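Local atomic coordinates of mRNA-binding protein PUF3 (Saccharomyces cerevisiae, PDB entry 3K49), a protein that binds the 3'-UTRs of mRNAs that mostly encode mitochondrial proteins, such as COX17, whose decay it promotes by speeding deadenylation. Residues P167-S172 / Q191-F196; H176-S181 / P214-D219; E208-I213 / V241-E246. All blocks are in the same frame, centred on the assembly; numbering follows the deposited sequence.

Contact 1: P167-S172 / Q191-F196; sequences PFILSS and QRLLEF. With nucleotides of chain B.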
loop_
_atom_site.group_PDB
_atom_site.type_symbol
_atom_site.label_atom_id
_atom_site.label_comp_id
_atom_site.label_asym_id
_atom_site.label_seq_id
_atom_site.Cartn_x
_atom_site.Cartn_y
_atom_site.Cartn_z
ATOM N N PRO A 167 -8.038 -13.906 -15.237
ATOM C CA PRO A 167 -7.765 -15.201 -14.586
ATOM C C PRO A 167 -6.279 -15.505 -14.545
ATOM O O PRO A 167 -5.792 -16.144 -13.613
ATOM C CB PRO A 167 -8.455 -16.220 -15.500
ATOM C CG PRO A 167 -9.315 -15.405 -16.441
ATOM C CD PRO A 167 -8.670 -14.064 -16.555
ATOM N N PHE A 168 -5.570 -15.025 -15.561
ATOM C CA PHE A 168 -4.155 -15.333 -15.761
ATOM C C PHE A 168 -3.232 -14.731 -14.705
ATOM O O PHE A 168 -2.036 -15.025 -14.675
ATOM C CB PHE A 168 -3.716 -14.859 -17.144
ATOM C CG PHE A 168 -4.053 -13.431 -17.420
ATOM C CD1 PHE A 168 -3.176 -12.423 -17.074
ATOM C CD2 PHE A 168 -5.258 -13.096 -18.019
ATOM C CE1 PHE A 168 -3.490 -11.096 -17.325
ATOM C CE2 PHE A 168 -5.585 -11.770 -18.282
ATOM C CZ PHE A 168 -4.702 -10.765 -17.934
ATOM N N ILE A 169 -3.771 -13.875 -13.846
ATOM C CA ILE A 169 -2.947 -13.299 -12.796
ATOM C C ILE A 169 -2.699 -14.353 -11.715
ATOM O O ILE A 169 -1.571 -14.807 -11.525
ATOM C CB ILE A 169 -3.554 -12.015 -12.199
ATOM C CG1 ILE A 169 -3.539 -10.897 -13.240
ATOM C CG2 ILE A 169 -2.740 -11.576 -10.985
ATOM C CD1 ILE A 169 -3.838 -9.530 -12.672
ATOM N N LEU A 170 -3.762 -14.767 -11.036
ATOM C CA LEU A 170 -3.633 -15.767 -9.978
ATOM C C LEU A 170 -3.114 -17.105 -10.498
ATOM O O LEU A 170 -2.276 -17.744 -9.861
ATOM C CB LEU A 170 -4.955 -15.969 -9.236
ATOM C CG LEU A 170 -4.731 -16.514 -7.834
ATOM C CD1 LEU A 170 -3.841 -15.556 -7.074
ATOM C CD2 LEU A 170 -6.037 -16.708 -7.118
ATOM N N SER A 171 -3.599 -17.519 -11.664
ATOM C CA SER A 171 -3.190 -18.793 -12.233
ATOM C C SER A 171 -1.686 -18.822 -12.454
ATOM O O SER A 171 -1.086 -19.891 -12.498
ATOM C CB SER A 171 -3.932 -19.065 -13.541
ATOM O OG SER A 171 -3.294 -18.431 -14.636
ATOM N N SER A 172 -1.076 -17.648 -12.586
ATOM C CA SER A 172 0.375 -17.558 -12.770
ATOM C C SER A 172 1.097 -17.526 -11.431
ATOM O O SER A 172 2.307 -17.704 -11.369
ATOM C CB SER A 172 0.763 -16.306 -13.577
ATOM O OG SER A 172 0.224 -16.334 -14.888
ATOM N N GLN A 191 -2.030 -8.044 -1.507
ATOM C CA GLN A 191 -3.035 -7.228 -0.858
ATOM C C GLN A 191 -4.152 -6.797 -1.832
ATOM O O GLN A 191 -5.328 -6.746 -1.449
ATOM C CB GLN A 191 -2.377 -6.035 -0.154
ATOM C CG GLN A 191 -1.584 -6.466 1.086
ATOM C CD GLN A 191 -0.831 -5.332 1.776
ATOM O OE1 GLN A 191 -1.420 -4.353 2.237
ATOM N NE2 GLN A 191 0.485 -5.485 1.875
ATOM N N ARG A 192 -3.802 -6.514 -3.087
ATOM C CA ARG A 192 -4.824 -6.126 -4.055
ATOM C C ARG A 192 -5.645 -7.332 -4.487
ATOM O O ARG A 192 -6.870 -7.234 -4.624
ATOM C CB ARG A 192 -4.225 -5.416 -5.278
ATOM C CG ARG A 192 -3.775 -4.010 -4.993
ATOM C CD ARG A 192 -4.972 -3.110 -4.831
ATOM N NE ARG A 192 -4.582 -1.707 -4.697
ATOM C CZ ARG A 192 -4.546 -1.045 -3.544
ATOM N NH1 ARG A 192 -4.878 -1.659 -2.417
ATOM N NH2 ARG A 192 -4.179 0.231 -3.514
ATOM N N LEU A 193 -4.979 -8.471 -4.689
ATOM C CA LEU A 193 -5.693 -9.646 -5.157
ATOM C C LEU A 193 -6.750 -10.027 -4.125
ATOM O O LEU A 193 -7.885 -10.346 -4.479
ATOM C CB LEU A 193 -4.746 -10.801 -5.458
ATOM C CG LEU A 193 -3.951 -10.593 -6.763
ATOM C CD1 LEU A 193 -2.934 -11.712 -7.009
ATOM C CD2 LEU A 193 -4.890 -10.469 -7.961
ATOM N N LEU A 194 -6.385 -9.948 -2.847
ATOM C CA LEU A 194 -7.327 -10.219 -1.769
ATOM C C LEU A 194 -8.487 -9.224 -1.760
ATOM O O LEU A 194 -9.634 -9.638 -1.682
ATOM C CB LEU A 194 -6.620 -10.224 -0.424
ATOM C CG LEU A 194 -5.651 -11.391 -0.204
ATOM C CD1 LEU A 194 -4.907 -11.196 1.103
ATOM C CD2 LEU A 194 -6.395 -12.717 -0.215
ATOM N N GLU A 195 -8.189 -7.926 -1.865
ATOM C CA GLU A 195 -9.214 -6.888 -1.805
ATOM C C GLU A 195 -10.234 -7.011 -2.942
ATOM O O GLU A 195 -11.436 -6.918 -2.712
ATOM C CB GLU A 195 -8.584 -5.488 -1.814
ATOM C CG GLU A 195 -9.632 -4.361 -1.763
ATOM C CD GLU A 195 -9.121 -3.005 -2.278
ATOM O OE1 GLU A 195 -9.954 -2.091 -2.513
ATOM O OE2 GLU A 195 -7.894 -2.854 -2.458
ATOM N N PHE A 196 -9.738 -7.256 -4.151
ATOM C CA PHE A 196 -10.551 -7.260 -5.360
ATOM C C PHE A 196 -10.934 -8.645 -5.850
ATOM O O PHE A 196 -11.713 -8.773 -6.793
ATOM C CB PHE A 196 -9.809 -6.525 -6.497
ATOM C CG PHE A 196 -9.783 -5.021 -6.336
ATOM C CD1 PHE A 196 -8.866 -4.413 -5.492
ATOM C CD2 PHE A 196 -10.678 -4.225 -7.015
ATOM C CE1 PHE A 196 -8.850 -3.032 -5.329
ATOM C CE2 PHE A 196 -10.653 -2.837 -6.870
ATOM C CZ PHE A 196 -9.740 -2.242 -6.025
ATOM P P A B 6 8.956 2.295 6.511
ATOM O OP1 A B 6 10.080 3.176 6.113
ATOM O OP2 A B 6 7.678 2.903 6.964
ATOM O "O5'" A B 6 8.619 1.335 5.281
ATOM C "C5'" A B 6 9.571 0.391 4.820
ATOM C "C4'" A B 6 8.980 -0.444 3.696
ATOM O "O4'" A B 6 7.819 -1.179 4.165
ATOM C "C3'" A B 6 8.428 0.315 2.492
ATOM O "O3'" A B 6 9.485 0.746 1.636
ATOM C "C2'" A B 6 7.568 -0.761 1.833
ATOM O "O2'" A B 6 8.331 -1.696 1.099
ATOM C "C1'" A B 6 6.984 -1.469 3.046
ATOM N N9 A B 6 5.620 -1.070 3.376
ATOM C C8 A B 6 5.206 0.042 4.070
ATOM N N7 A B 6 3.903 0.107 4.232
ATOM C C5 A B 6 3.435 -1.039 3.595
ATOM C C6 A B 6 2.133 -1.560 3.420
ATOM N N6 A B 6 1.033 -0.954 3.882
ATOM N N1 A B 6 2.006 -2.723 2.751
ATOM C C2 A B 6 3.119 -3.311 2.284
ATOM N N3 A B 6 4.394 -2.917 2.378
ATOM C C4 A B 6 4.479 -1.763 3.056
#
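Leu193 sends both of its methyls across to helix 167-173, where Ile169 CG2 nestles at the fork, 3.9 Å from Leu193 CD2 and 4.0 Å from Leu193 CD1. CD1 alone goes on to Leu170, with 4.0 Å between Leu193 CD1 and Leu170 CD1. Both pairs meet at a slant, branch against branch. Ile169 reaches over with its short branch: CG2 stands opposite the backbone N and CG1 lies beside it (chi1 -68°), which presents CG2 to Leu193. Leu170 starts less directly aimed, and it is the end of the side chain that closes on Leu193. Ile158 of helix 150-160 touches both Ile169 and Leu193, and Ile205 of helix 199-207 also packs on Leu193, so the meeting point is buried between Pumilio repeats 4 and 5 of the helical PUM-HD solenoid. Helix 186-196 is the RNA-facing helix here. Two residues before Leu193, the extended side chain of Gln191 leads in another direction, and its NE2 donates to N1 of adenine A6 of chain B over 3.3 Å, fairly straight at 159°. On the same helix Arg192 NH1 makes a salt bridge of 3.2 Å with Glu195 OE2, and its NE pairs with Glu159.

Contact 2: H176-S181 / P214-D219; sequences HIYHLS and PYLIQD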
loop_
_atom_site.group_PDB
_atom_site.type_symbol
_atom_site.label_atom_id
_atom_site.label_comp_id
_atom_site.label_asym_id
_atom_site.label_seq_id
_atom_site.Cartn_x
_atom_site.Cartn_y
_atom_site.Cartn_z
ATOM N N HIS A 176 3.669 -19.632 -5.869
ATOM C CA HIS A 176 4.583 -18.534 -5.579
ATOM C C HIS A 176 4.066 -17.582 -4.517
ATOM O O HIS A 176 4.771 -16.659 -4.117
ATOM C CB HIS A 176 4.920 -17.776 -6.856
ATOM C CG HIS A 176 5.361 -18.658 -7.981
ATOM N ND1 HIS A 176 6.685 -18.971 -8.213
ATOM C CD2 HIS A 176 4.655 -19.298 -8.947
ATOM C CE1 HIS A 176 6.773 -19.757 -9.267
ATOM N NE2 HIS A 176 5.552 -19.967 -9.735
ATOM N N ILE A 177 2.855 -17.836 -4.031
ATOM C CA ILE A 177 2.157 -16.886 -3.168
ATOM C C ILE A 177 2.862 -16.572 -1.856
ATOM O O ILE A 177 2.887 -15.418 -1.440
ATOM C CB ILE A 177 0.704 -17.319 -2.909
ATOM C CG1 ILE A 177 -0.089 -17.276 -4.217
ATOM C CG2 ILE A 177 0.043 -16.422 -1.864
ATOM C CD1 ILE A 177 -1.422 -17.996 -4.141
ATOM N N TYR A 178 3.436 -17.573 -1.193
ATOM C CA TYR A 178 4.191 -17.275 0.023
ATOM C C TYR A 178 5.425 -16.428 -0.287
ATOM O O TYR A 178 5.672 -15.396 0.347
ATOM C CB TYR A 178 4.611 -18.527 0.797
ATOM C CG TYR A 178 5.589 -18.162 1.891
ATOM C CD1 TYR A 178 5.143 -17.628 3.091
ATOM C CD2 TYR A 178 6.964 -18.295 1.698
ATOM C CE1 TYR A 178 6.030 -17.261 4.086
ATOM C CE2 TYR A 178 7.866 -17.941 2.694
ATOM C CZ TYR A 178 7.393 -17.427 3.889
ATOM O OH TYR A 178 8.287 -17.070 4.884
ATOM N N HIS A 179 6.200 -16.869 -1.268
ATOM C CA HIS A 179 7.350 -16.097 -1.709
ATOM C C HIS A 179 6.959 -14.637 -1.939
ATOM O O HIS A 179 7.585 -13.730 -1.381
ATOM C CB HIS A 179 7.934 -16.696 -2.985
ATOM C CG HIS A 179 9.107 -15.937 -3.527
ATOM N ND1 HIS A 179 9.012 -15.094 -4.617
ATOM C CD2 HIS A 179 10.402 -15.892 -3.130
ATOM C CE1 HIS A 179 10.198 -14.567 -4.867
ATOM N NE2 HIS A 179 11.057 -15.035 -3.980
ATOM N N LEU A 180 5.913 -14.414 -2.740
ATOM C CA LEU A 180 5.490 -13.051 -3.091
ATOM C C LEU A 180 5.070 -12.236 -1.872
ATOM O O LEU A 180 5.257 -11.013 -1.839
ATOM C CB LEU A 180 4.339 -13.060 -4.110
ATOM C CG LEU A 180 4.620 -13.532 -5.534
ATOM C CD1 LEU A 180 3.312 -13.635 -6.330
ATOM C CD2 LEU A 180 5.610 -12.579 -6.205
ATOM N N SER A 181 4.503 -12.921 -0.880
ATOM C CA SER A 181 3.966 -12.264 0.315
ATOM C C SER A 181 5.058 -11.756 1.240
ATOM O O SER A 181 4.772 -11.001 2.169
ATOM C CB SER A 181 3.049 -13.214 1.081
ATOM O OG SER A 181 1.961 -13.600 0.269
ATOM N N PRO A 214 3.307 -17.869 11.375
ATOM C CA PRO A 214 4.472 -17.480 12.186
ATOM C C PRO A 214 5.575 -16.758 11.401
ATOM O O PRO A 214 6.113 -15.768 11.894
ATOM C CB PRO A 214 5.003 -18.817 12.716
ATOM C CG PRO A 214 3.809 -19.717 12.774
ATOM C CD PRO A 214 2.901 -19.270 11.624
ATOM N N TYR A 215 5.921 -17.237 10.210
ATOM C CA TYR A 215 6.944 -16.544 9.428
ATOM C C TYR A 215 6.422 -15.204 8.941
ATOM O O TYR A 215 7.118 -14.189 9.028
ATOM C CB TYR A 215 7.424 -17.384 8.245
ATOM C CG TYR A 215 7.775 -18.795 8.618
ATOM C CD1 TYR A 215 6.915 -19.849 8.320
ATOM C CD2 TYR A 215 8.959 -19.080 9.291
ATOM C CE1 TYR A 215 7.233 -21.160 8.675
ATOM C CE2 TYR A 215 9.287 -20.383 9.648
ATOM C CZ TYR A 215 8.421 -21.418 9.337
ATOM O OH TYR A 215 8.747 -22.708 9.688
ATOM N N LEU A 216 5.196 -15.200 8.428
ATOM C CA LEU A 216 4.585 -13.969 7.908
ATOM C C LEU A 216 4.507 -12.879 8.964
ATOM O O LEU A 216 4.817 -11.727 8.694
ATOM C CB LEU A 216 3.203 -14.245 7.325
ATOM C CG LEU A 216 3.236 -15.175 6.110
ATOM C CD1 LEU A 216 1.932 -15.945 5.962
ATOM C CD2 LEU A 216 3.560 -14.407 4.844
ATOM N N ILE A 217 4.114 -13.238 10.178
ATOM C CA ILE A 217 3.947 -12.232 11.219
ATOM C C ILE A 217 5.242 -11.468 11.505
ATOM O O ILE A 217 5.221 -10.292 11.867
ATOM C CB ILE A 217 3.377 -12.853 12.498
ATOM C CG1 ILE A 217 1.924 -13.272 12.272
ATOM C CG2 ILE A 217 3.504 -11.898 13.685
ATOM C CD1 ILE A 217 1.255 -13.816 13.551
ATOM N N GLN A 218 6.373 -12.132 11.321
ATOM C CA GLN A 218 7.639 -11.560 11.745
ATOM C C GLN A 218 8.468 -11.038 10.586
ATOM O O GLN A 218 9.533 -10.458 10.791
ATOM C CB GLN A 218 8.450 -12.597 12.522
ATOM C CG GLN A 218 7.690 -13.210 13.659
ATOM C CD GLN A 218 8.420 -14.371 14.273
ATOM O OE1 GLN A 218 9.549 -14.229 14.738
ATOM N NE2 GLN A 218 7.773 -15.535 14.291
ATOM N N ASP A 219 7.990 -11.266 9.370
ATOM C CA ASP A 219 8.643 -10.735 8.174
ATOM C C ASP A 219 8.391 -9.237 7.966
ATOM O O ASP A 219 7.322 -8.711 8.313
ATOM C CB ASP A 219 8.174 -11.500 6.946
ATOM C CG ASP A 219 9.070 -11.280 5.762
ATOM O OD1 ASP A 219 8.549 -10.913 4.687
ATOM O OD2 ASP A 219 10.301 -11.460 5.922
#
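Ser181 and Leu216 mark the closest backbone approach, their CA atoms 7.8 Å apart, where the short helices 177-181 and 214-218 run nearly the same way with 19° between their directions. Their axes come no nearer than 11.3 Å, a wide spacing that side chains have to bridge. Tyr178 does most of this. Its CG stands opposite the backbone N (chi1 170°), which carries the ring out from its helix toward the second one. Leu216 slides past it in the reverse sense, bringing CD2 to 3.8 Å from Tyr178 CE1 in an oblique approach to the ring. The same methyl also meets Ser181 CB at 4.0 Å, so Leu216 touches residues one turn apart on helix 177-181. Farther out, the phenol oxygen Tyr178 OH rests 3.5 Å from Tyr215 CB, the two tyrosines crossing at about a right angle; from there the Tyr215 ring leads away from the contact. Phe212 meets the Tyr178 ring as well, their planes inclined at about 45°.

Ser181 turns its hydroxyl back on its own helix. OG donates to Ile177 O over 2.7 Å, and the backbone N of Ser181 reaches that oxygen from the opposite face of the carbonyl plane, so two bonds grip one acceptor and the buried hydroxyl is satisfied locally. At the end of the second segment Asp219 OD1 accepts from Gly222 N, capping the helix that follows, 222-230. Side-by-side, nearly parallel helices from Pumilio repeats 5 and 6 are what the stacked repeats of a PUF domain produce: equivalent short helices line up along the curved solenoid, here with the nearest atoms about 5 Å from the bound RNA.

Contact 3: E208-I213 / V241-E246; sequences ELKDFI and VDIKQE
Ile213 and Lys210 carry the apolar part of the contact, each laid across a partner on helix 238-252. Ile213 points at the helix and puts CD1 3.4 Å from Glu246 CB, the two side chains crossing at roughly a right angle. Chi1 (-65°) sets its CG1 branch anti to the carbonyl carbon, and the nearly straight chi2 (170°) carries CD1 out to Glu246. Lys210 meets Ile243 in a similar crosswise fashion, its CB facing Ile243 CD1, although the placing of that methyl, and so the exact spacing, is doubtful. Only the root of the lysine is used so closely: CG sits between the backbone N and the carbonyl carbon (chi1 66°), and the extended chain beyond it leads the amine away.

In fold terms, the segment 208-213 is the link between helix 199-207 and helix 213-218, and a type I beta turn from Leu209 to Phe212 brings the chain round. Within the turn, Phe212 N donates to Leu209 O over 2.9 Å, and Asp211 CB sits 3.9 Å above the centre of the Phe212 ring. Phe212 then takes the N-cap position of helix 213-218. Both sides of the contact belong to Pumilio repeat 6, so the long helix 238-252 is packing against the start of its own repeat. Ile213 goes on to touch Ile247 and Thr250 on that helix.

The polar groups approach without bonding across the contact. Glu246 OE1 lies 3.7 Å from Lys210 O, both of them acceptors. The charged ends of Lys210 and Glu246 are likewise not in contact, so any attraction between them would act at a distance; the amine has a weak hydrogen bond to Asn207 instead.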
loop_
_atom_site.group_PDB
_atom_site.type_symbol
_atom_site.label_atom_id
_atom_site.label_comp_id
_atom_site.label_asym_id
_atom_site.label_seq_id
_atom_site.Cartn_x
_atom_site.Cartn_y
_atom_site.Cartn_z
ATOM N N GLU A 208 -2.283 -21.007 0.613
ATOM C CA GLU A 208 -0.832 -21.065 0.487
ATOM C C GLU A 208 -0.137 -20.312 1.624
ATOM O O GLU A 208 1.090 -20.338 1.738
ATOM C CB GLU A 208 -0.372 -20.515 -0.870
ATOM C CG GLU A 208 -0.853 -21.326 -2.064
ATOM C CD GLU A 208 -0.001 -21.098 -3.304
ATOM O OE1 GLU A 208 -0.414 -21.509 -4.416
ATOM O OE2 GLU A 208 1.091 -20.507 -3.164
ATOM N N LEU A 209 -0.916 -19.644 2.466
ATOM C CA LEU A 209 -0.334 -18.862 3.550
ATOM C C LEU A 209 -0.636 -19.482 4.923
ATOM O O LEU A 209 0.076 -19.236 5.895
ATOM C CB LEU A 209 -0.875 -17.425 3.511
ATOM C CG LEU A 209 -0.762 -16.598 2.226
ATOM C CD1 LEU A 209 -1.171 -15.172 2.498
ATOM C CD2 LEU A 209 0.659 -16.638 1.690
ATOM N N LYS A 210 -1.708 -20.266 5.008
ATOM C CA LYS A 210 -2.207 -20.700 6.300
ATOM C C LYS A 210 -1.307 -21.702 7.036
ATOM O O LYS A 210 -1.618 -22.101 8.152
ATOM C CB LYS A 210 -3.632 -21.237 6.172
ATOM C CG LYS A 210 -3.783 -22.510 5.352
ATOM C CD LYS A 210 -5.192 -23.107 5.565
ATOM C CE LYS A 210 -5.426 -24.339 4.711
ATOM N NZ LYS A 210 -6.861 -24.638 4.537
ATOM N N ASP A 211 -0.194 -22.095 6.423
ATOM C CA ASP A 211 0.771 -22.969 7.085
ATOM C C ASP A 211 2.001 -22.188 7.531
ATOM O O ASP A 211 2.931 -22.754 8.090
ATOM C CB ASP A 211 1.201 -24.133 6.174
ATOM C CG ASP A 211 0.088 -25.153 5.940
ATOM O OD1 ASP A 211 0.208 -25.945 4.979
ATOM O OD2 ASP A 211 -0.899 -25.172 6.710
ATOM N N PHE A 212 1.990 -20.880 7.321
ATOM C CA PHE A 212 3.190 -20.075 7.522
ATOM C C PHE A 212 2.985 -18.767 8.273
ATOM O O PHE A 212 3.845 -17.891 8.211
ATOM C CB PHE A 212 3.836 -19.795 6.169
ATOM C CG PHE A 212 4.160 -21.046 5.409
ATOM C CD1 PHE A 212 5.139 -21.926 5.877
ATOM C CD2 PHE A 212 3.471 -21.367 4.253
ATOM C CE1 PHE A 212 5.438 -23.101 5.192
ATOM C CE2 PHE A 212 3.764 -22.537 3.556
ATOM C CZ PHE A 212 4.751 -23.407 4.028
ATOM N N ILE A 213 1.870 -18.652 8.992
ATOM C CA ILE A 213 1.532 -17.431 9.726
ATOM C C ILE A 213 2.639 -16.942 10.647
ATOM O O ILE A 213 2.872 -15.732 10.724
ATOM C CB ILE A 213 0.288 -17.626 10.604
ATOM C CG1 ILE A 213 -0.943 -17.893 9.743
ATOM C CG2 ILE A 213 0.077 -16.416 11.501
ATOM C CD1 ILE A 213 -2.158 -18.332 10.533
ATOM N N VAL A 241 -12.476 -15.677 8.003
ATOM C CA VAL A 241 -12.807 -15.921 9.400
ATOM C C VAL A 241 -11.861 -16.949 10.052
ATOM O O VAL A 241 -11.291 -16.703 11.122
ATOM C CB VAL A 241 -14.279 -16.371 9.555
ATOM C CG1 VAL A 241 -14.588 -16.736 11.009
ATOM C CG2 VAL A 241 -15.213 -15.289 9.058
ATOM N N ASP A 242 -11.690 -18.097 9.408
ATOM C CA ASP A 242 -10.791 -19.119 9.929
ATOM C C ASP A 242 -9.343 -18.628 10.024
ATOM O O ASP A 242 -8.680 -18.841 11.042
ATOM C CB ASP A 242 -10.843 -20.370 9.056
ATOM C CG ASP A 242 -12.157 -21.114 9.177
ATOM O OD1 ASP A 242 -12.913 -20.834 10.130
ATOM O OD2 ASP A 242 -12.433 -21.979 8.318
ATOM N N ILE A 243 -8.845 -17.977 8.973
ATOM C CA ILE A 243 -7.466 -17.496 8.975
ATOM C C ILE A 243 -7.280 -16.396 10.012
ATOM O O ILE A 243 -6.237 -16.309 10.658
ATOM C CB ILE A 243 -7.048 -16.967 7.593
ATOM C CG1 ILE A 243 -7.229 -18.053 6.531
ATOM C CG2 ILE A 243 -5.608 -16.473 7.622
ATOM C CD1 ILE A 243 -6.411 -19.299 6.787
ATOM N N LYS A 244 -8.296 -15.551 10.174
ATOM C CA LYS A 244 -8.205 -14.492 11.170
ATOM C C LYS A 244 -8.078 -15.078 12.572
ATOM O O LYS A 244 -7.409 -14.511 13.433
ATOM C CB LYS A 244 -9.395 -13.546 11.100
ATOM C CG LYS A 244 -9.240 -12.338 12.009
ATOM C CD LYS A 244 -10.449 -11.426 11.926
ATOM C CE LYS A 244 -10.348 -10.246 12.883
ATOM N NZ LYS A 244 -11.356 -9.189 12.523
ATOM N N GLN A 245 -8.717 -16.222 12.787
ATOM C CA GLN A 245 -8.625 -16.926 14.056
ATOM C C GLN A 245 -7.219 -17.516 14.300
ATOM O O GLN A 245 -6.648 -17.338 15.377
ATOM C CB GLN A 245 -9.705 -18.015 14.141
ATOM C CG GLN A 245 -9.751 -18.774 15.477
ATOM C CD GLN A 245 -10.121 -17.883 16.657
ATOM O OE1 GLN A 245 -10.838 -16.904 16.499
ATOM N NE2 GLN A 245 -9.630 -18.224 17.841
ATOM N N GLU A 246 -6.657 -18.204 13.303
ATOM C CA GLU A 246 -5.296 -18.754 13.420
ATOM C C GLU A 246 -4.260 -17.670 13.666
ATOM O O GLU A 246 -3.194 -17.931 14.212
ATOM C CB GLU A 246 -4.900 -19.553 12.169
ATOM C CG GLU A 246 -6.049 -20.383 11.603
ATOM C CD GLU A 246 -5.824 -20.847 10.172
ATOM O OE1 GLU A 246 -4.790 -21.511 9.912
ATOM O OE2 GLU A 246 -6.692 -20.550 9.317
#

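How the contacts relate
Contact 1 is the most fully buried of the three and purely aliphatic, whereas contacts 2 and 3 mix buried leucine or isoleucine with partly or fully exposed residues: tyrosines in contact 2, a lysine and a glutamate in contact 3. Contacts 1 and 2 share no helix, but their segments alternate along the chain, helix 177-181 lying between the two helices of contact 1. Contacts 2 and 3 adjoin directly. Leu209 in the turn of contact 3 packs by CD2 on Ile177 and Ser181, and helix 213-218 serves both. Contact 2 joins repeats 5 and 6 nearer the RNA; contact 3 stays inside repeat 6, the nearest atom of contact 3 being about 13 Å from the bound RNA.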